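Local structure of dephospho-CoA kinase (Mycobacterium paratuberculosis, 6N39) at residues Pro204-Arg216 / Pro288-Ile300. The protein probably catalyses the ATP-dependent phosphorylation of the 3'-hydroxyl of dephospho-CoA, the last step of coenzyme A biosynthesis. Residues are numbered along the deposited sequence; the frame is centred on the assembly and turned at random.
Sequences PFAHNLSTRQIAR and PLLAAGYPRLEHI
L209, in the last turn of helix 187-210, and R212, just past its end, meet L290, G293 and P295, where helix 286-291 gives way to a loop. Both helices finish in Schellman motifs: R212 and G293 have positive phi (52° and 114°), and Q213 N returns to N208 O as Y294 N does to L289 O. The contact thus packs two helix C-termini together within the UPF0157 region, beside strand 328-331, to which P295 and L297 bond through their backbones at A331 and I329; L209 and F205 also touch L10 of the kinase sheet.

Apolar packing dominates. L209 presents one methyl, CD2, which lies 3.9 Å from L290 CD1 and also touches P295 CD and the carbonyl carbon of G293. F205, its CG anti to the backbone N (chi1 -166°), reaches G293 with its ring, and G293 O lies at the ring edge near its plane. Further along, I214 CG1 is 4.2 Å from L297 CD2.

R212 meets L290 through its guanidinium face: its chain, bent at chi2, crosses L290 at about a right angle, and L290 CD2 sits over that face, 3.5 Å from R212 CZ. In the guanidinium plane, NH1 makes a weak bond to L209 O.

No direct hydrogen bond joins the segments; the polar link is one water, which donates to R212 O at 2.7 Å and to R296 O at 2.9 Å.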
loop_
_atom_site.group_PDB
_atom_site.type_symbol
_atom_site.label_atom_id
_atom_site.label_comp_id
_atom_site.label_asym_id
_atom_site.label_seq_id
_atom_site.Cartn_x
_atom_site.Cartn_y
_atom_site.Cartn_z
ATOM N N PRO A 204 -13.297 9.507 -2.544
ATOM C CA PRO A 204 -12.551 10.487 -1.736
ATOM C C PRO A 204 -11.037 10.302 -1.806
ATOM O O PRO A 204 -10.319 11.300 -1.763
ATOM C CB PRO A 204 -13.102 10.276 -0.314
ATOM C CG PRO A 204 -13.685 8.891 -0.319
ATOM C CD PRO A 204 -14.181 8.661 -1.713
ATOM N N PHE A 205 -10.526 9.071 -1.938
ATOM C CA PHE A 205 -9.090 8.865 -2.118
ATOM C C PHE A 205 -8.586 9.620 -3.347
ATOM O O PHE A 205 -7.631 10.407 -3.266
ATOM C CB PHE A 205 -8.802 7.360 -2.231
ATOM C CG PHE A 205 -7.331 6.965 -2.085
ATOM C CD1 PHE A 205 -6.334 7.908 -1.849
ATOM C CD2 PHE A 205 -6.961 5.622 -2.177
ATOM C CE1 PHE A 205 -4.986 7.519 -1.709
ATOM C CE2 PHE A 205 -5.630 5.222 -2.052
ATOM C CZ PHE A 205 -4.635 6.176 -1.802
ATOM N N ALA A 206 -9.240 9.408 -4.492
ATOM C CA ALA A 206 -8.839 10.090 -5.726
ATOM C C ALA A 206 -9.002 11.603 -5.610
ATOM O O ALA A 206 -8.140 12.367 -6.067
ATOM C CB ALA A 206 -9.652 9.564 -6.920
ATOM N N HIS A 207 -10.119 12.057 -5.029
ATOM C CA HIS A 207 -10.330 13.496 -4.910
ATOM C C HIS A 207 -9.276 14.128 -4.012
ATOM O O HIS A 207 -8.759 15.210 -4.313
ATOM C CB HIS A 207 -11.733 13.790 -4.370
ATOM C CG HIS A 207 -11.991 15.244 -4.156
ATOM N ND1 HIS A 207 -12.054 16.147 -5.195
ATOM C CD2 HIS A 207 -12.223 15.952 -3.028
ATOM C CE1 HIS A 207 -12.311 17.349 -4.716
ATOM N NE2 HIS A 207 -12.420 17.259 -3.403
ATOM N N ASN A 208 -8.953 13.463 -2.902
ATOM C CA ASN A 208 -7.934 13.957 -1.987
ATOM C C ASN A 208 -6.585 14.038 -2.668
ATOM O O ASN A 208 -5.851 15.013 -2.477
ATOM C CB ASN A 208 -7.837 13.050 -0.758
ATOM C CG ASN A 208 -8.943 13.306 0.250
ATOM O OD1 ASN A 208 -9.659 14.305 0.160
ATOM N ND2 ASN A 208 -9.073 12.418 1.223
ATOM N N LEU A 209 -6.230 13.005 -3.449
ATOM C CA LEU A 209 -4.957 13.027 -4.167
ATOM C C LEU A 209 -4.909 14.189 -5.141
ATOM O O LEU A 209 -3.915 14.925 -5.211
ATOM C CB LEU A 209 -4.744 11.711 -4.919
ATOM C CG LEU A 209 -4.129 10.536 -4.177
ATOM C CD1 LEU A 209 -3.882 9.409 -5.186
ATOM C CD2 LEU A 209 -2.814 10.937 -3.448
ATOM N N SER A 210 -5.991 14.374 -5.896
ATOM C CA SER A 210 -6.034 15.435 -6.892
ATOM C C SER A 210 -5.963 16.824 -6.267
ATOM O O SER A 210 -5.479 17.761 -6.908
ATOM C CB SER A 210 -7.310 15.303 -7.719
ATOM O OG SER A 210 -7.516 16.481 -8.460
ATOM N N THR A 211 -6.477 17.001 -5.052
ATOM C CA THR A 211 -6.404 18.298 -4.392
ATOM C C THR A 211 -5.292 18.339 -3.360
ATOM O O THR A 211 -5.197 19.309 -2.607
ATOM C CB THR A 211 -7.738 18.663 -3.728
ATOM O OG1 THR A 211 -8.202 17.560 -2.938
ATOM C CG2 THR A 211 -8.807 19.047 -4.767
ATOM N N ARG A 212 -4.462 17.297 -3.309
ATOM C CA ARG A 212 -3.356 17.178 -2.350
ATOM C C ARG A 212 -3.841 17.390 -0.914
ATOM O O ARG A 212 -3.216 18.089 -0.115
ATOM C CB ARG A 212 -2.221 18.139 -2.703
ATOM C CG ARG A 212 -1.970 18.260 -4.210
ATOM C CD ARG A 212 -0.632 17.681 -4.654
ATOM N NE ARG A 212 -0.366 17.928 -6.078
ATOM C CZ ARG A 212 -1.016 17.341 -7.086
ATOM N NH1 ARG A 212 -1.990 16.470 -6.845
ATOM N NH2 ARG A 212 -0.700 17.620 -8.345
ATOM N N GLN A 213 -4.980 16.787 -0.590
ATOM C CA GLN A 213 -5.519 16.750 0.760
ATOM C C GLN A 213 -5.258 15.388 1.382
ATOM O O GLN A 213 -5.098 14.392 0.682
ATOM C CB GLN A 213 -7.028 17.026 0.754
ATOM C CG GLN A 213 -7.403 18.484 0.489
ATOM C CD GLN A 213 -8.908 18.712 0.653
ATOM O OE1 GLN A 213 -9.702 18.413 -0.248
ATOM N NE2 GLN A 213 -9.303 19.215 1.818
ATOM N N ILE A 214 -5.247 15.343 2.712
ATOM C CA ILE A 214 -4.999 14.100 3.431
ATOM C C ILE A 214 -6.267 13.700 4.175
ATOM O O ILE A 214 -7.166 14.512 4.406
ATOM C CB ILE A 214 -3.811 14.222 4.405
ATOM C CG1 ILE A 214 -4.138 15.232 5.512
ATOM C CG2 ILE A 214 -2.535 14.629 3.647
ATOM C CD1 ILE A 214 -3.603 14.831 6.876
ATOM N N ALA A 215 -6.329 12.426 4.559
ATOM C CA ALA A 215 -7.451 11.884 5.324
ATOM C C ALA A 215 -7.058 11.763 6.795
ATOM O O ALA A 215 -6.235 10.917 7.157
ATOM C CB ALA A 215 -7.867 10.521 4.772
ATOM N N ARG A 216 -7.677 12.563 7.650
ATOM C CA ARG A 216 -7.344 12.535 9.069
ATOM C C ARG A 216 -8.223 11.531 9.808
ATOM O O ARG A 216 -9.352 11.258 9.402
ATOM C CB ARG A 216 -7.486 13.931 9.678
ATOM C CG ARG A 216 -6.434 14.906 9.146
ATOM C CD ARG A 216 -6.615 16.322 9.680
ATOM N NE ARG A 216 -5.504 17.189 9.282
ATOM C CZ ARG A 216 -5.380 17.748 8.079
ATOM N NH1 ARG A 216 -6.298 17.532 7.143
ATOM N NH2 ARG A 216 -4.330 18.518 7.808
ATOM N N PRO A 288 7.034 10.888 -6.144
ATOM C CA PRO A 288 6.768 9.443 -6.024
ATOM C C PRO A 288 5.898 9.105 -4.819
ATOM O O PRO A 288 5.106 8.162 -4.897
ATOM C CB PRO A 288 8.166 8.802 -5.945
ATOM C CG PRO A 288 9.143 9.901 -5.753
ATOM C CD PRO A 288 8.478 11.206 -6.132
ATOM N N LEU A 289 5.973 9.863 -3.723
ATOM C CA LEU A 289 5.076 9.576 -2.608
ATOM C C LEU A 289 3.639 9.977 -2.942
ATOM O O LEU A 289 2.693 9.278 -2.558
ATOM C CB LEU A 289 5.559 10.272 -1.331
ATOM C CG LEU A 289 6.837 9.666 -0.718
ATOM C CD1 LEU A 289 7.180 10.303 0.615
ATOM C CD2 LEU A 289 6.734 8.157 -0.558
ATOM N N LEU A 290 3.455 11.087 -3.661
ATOM C CA LEU A 290 2.119 11.474 -4.102
ATOM C C LEU A 290 1.519 10.414 -5.026
ATOM O O LEU A 290 0.359 10.019 -4.861
ATOM C CB LEU A 290 2.167 12.842 -4.797
ATOM C CG LEU A 290 0.840 13.390 -5.348
ATOM C CD1 LEU A 290 -0.165 13.670 -4.237
ATOM C CD2 LEU A 290 1.059 14.654 -6.206
ATOM N N ALA A 291 2.309 9.921 -5.997
ATOM C CA ALA A 291 1.821 8.848 -6.854
ATOM C C ALA A 291 1.487 7.605 -6.043
ATOM O O ALA A 291 0.580 6.856 -6.413
ATOM C CB ALA A 291 2.854 8.500 -7.944
ATOM N N ALA A 292 2.188 7.372 -4.930
ATOM C CA ALA A 292 1.894 6.200 -4.112
ATOM C C ALA A 292 0.752 6.426 -3.125
ATOM O O ALA A 292 0.416 5.496 -2.384
ATOM C CB ALA A 292 3.144 5.751 -3.350
ATOM N N GLY A 293 0.158 7.620 -3.089
ATOM C CA GLY A 293 -1.025 7.871 -2.288
ATOM C C GLY A 293 -0.875 8.839 -1.121
ATOM O O GLY A 293 -1.797 8.930 -0.298
ATOM N N TYR A 294 0.223 9.596 -1.040
ATOM C CA TYR A 294 0.573 10.344 0.173
ATOM C C TYR A 294 0.953 11.785 -0.155
ATOM O O TYR A 294 2.128 12.078 -0.419
ATOM C CB TYR A 294 1.726 9.654 0.913
ATOM C CG TYR A 294 1.464 8.198 1.250
ATOM C CD1 TYR A 294 1.765 7.178 0.335
ATOM C CD2 TYR A 294 0.941 7.840 2.491
ATOM C CE1 TYR A 294 1.509 5.845 0.635
ATOM C CE2 TYR A 294 0.702 6.521 2.812
ATOM C CZ TYR A 294 0.981 5.523 1.886
ATOM O OH TYR A 294 0.703 4.214 2.220
ATOM N N PRO A 295 -0.010 12.712 -0.155
ATOM C CA PRO A 295 0.341 14.128 -0.316
ATOM C C PRO A 295 1.205 14.611 0.845
ATOM O O PRO A 295 1.122 14.106 1.969
ATOM C CB PRO A 295 -1.024 14.848 -0.325
ATOM C CG PRO A 295 -2.020 13.777 -0.779
ATOM C CD PRO A 295 -1.468 12.483 -0.178
ATOM N N ARG A 296 1.998 15.646 0.571
ATOM C CA ARG A 296 2.814 16.273 1.605
ATOM C C ARG A 296 2.028 17.344 2.367
ATOM O O ARG A 296 1.210 18.062 1.791
ATOM C CB ARG A 296 4.060 16.902 0.992
ATOM C CG ARG A 296 4.977 17.560 2.056
ATOM C CD ARG A 296 6.424 17.571 1.609
ATOM N NE ARG A 296 6.735 18.765 0.822
ATOM C CZ ARG A 296 7.950 19.046 0.350
ATOM N NH1 ARG A 296 8.976 18.196 0.574
ATOM N NH2 ARG A 296 8.133 20.171 -0.346
ATOM N N LEU A 297 2.270 17.441 3.678
ATOM C CA LEU A 297 1.803 18.585 4.465
ATOM C C LEU A 297 2.862 19.672 4.341
ATOM O O LEU A 297 3.938 19.580 4.943
ATOM C CB LEU A 297 1.559 18.196 5.922
ATOM C CG LEU A 297 0.405 17.188 5.987
ATOM C CD1 LEU A 297 0.432 16.365 7.246
ATOM C CD2 LEU A 297 -0.917 17.936 5.871
ATOM N N GLU A 298 2.556 20.699 3.556
ATOM C CA GLU A 298 3.600 21.597 3.074
ATOM C C GLU A 298 4.187 22.462 4.189
ATOM O O GLU A 298 5.375 22.807 4.134
ATOM C CB GLU A 298 3.043 22.465 1.936
ATOM C CG GLU A 298 4.058 22.801 0.841
ATOM C CD GLU A 298 4.713 21.564 0.195
ATOM O OE1 GLU A 298 4.015 20.570 -0.114
ATOM O OE2 GLU A 298 5.946 21.600 -0.002
ATOM N N HIS A 299 3.401 22.812 5.210
ATOM C CA HIS A 299 3.863 23.755 6.225
ATOM C C HIS A 299 4.263 23.096 7.540
ATOM O O HIS A 299 4.233 23.759 8.584
ATOM C CB HIS A 299 2.794 24.805 6.482
ATOM C CG HIS A 299 2.365 25.509 5.240
ATOM N ND1 HIS A 299 3.169 26.421 4.594
ATOM C CD2 HIS A 299 1.239 25.400 4.496
ATOM C CE1 HIS A 299 2.546 26.866 3.517
ATOM N NE2 HIS A 299 1.374 26.260 3.435
ATOM N N ILE A 300 4.613 21.817 7.527
ATOM C CA ILE A 300 5.211 21.168 8.694
ATOM C C ILE A 300 6.625 20.767 8.301
ATOM O O ILE A 300 6.815 19.880 7.456
ATOM C CB ILE A 300 4.404 19.955 9.177
ATOM C CG1 ILE A 300 2.955 20.361 9.481
ATOM C CG2 ILE A 300 5.061 19.351 10.434
ATOM C CD1 ILE A 300 2.099 19.217 9.977
HETATM O O HOH W 1 -1.687 18.496 2.030
#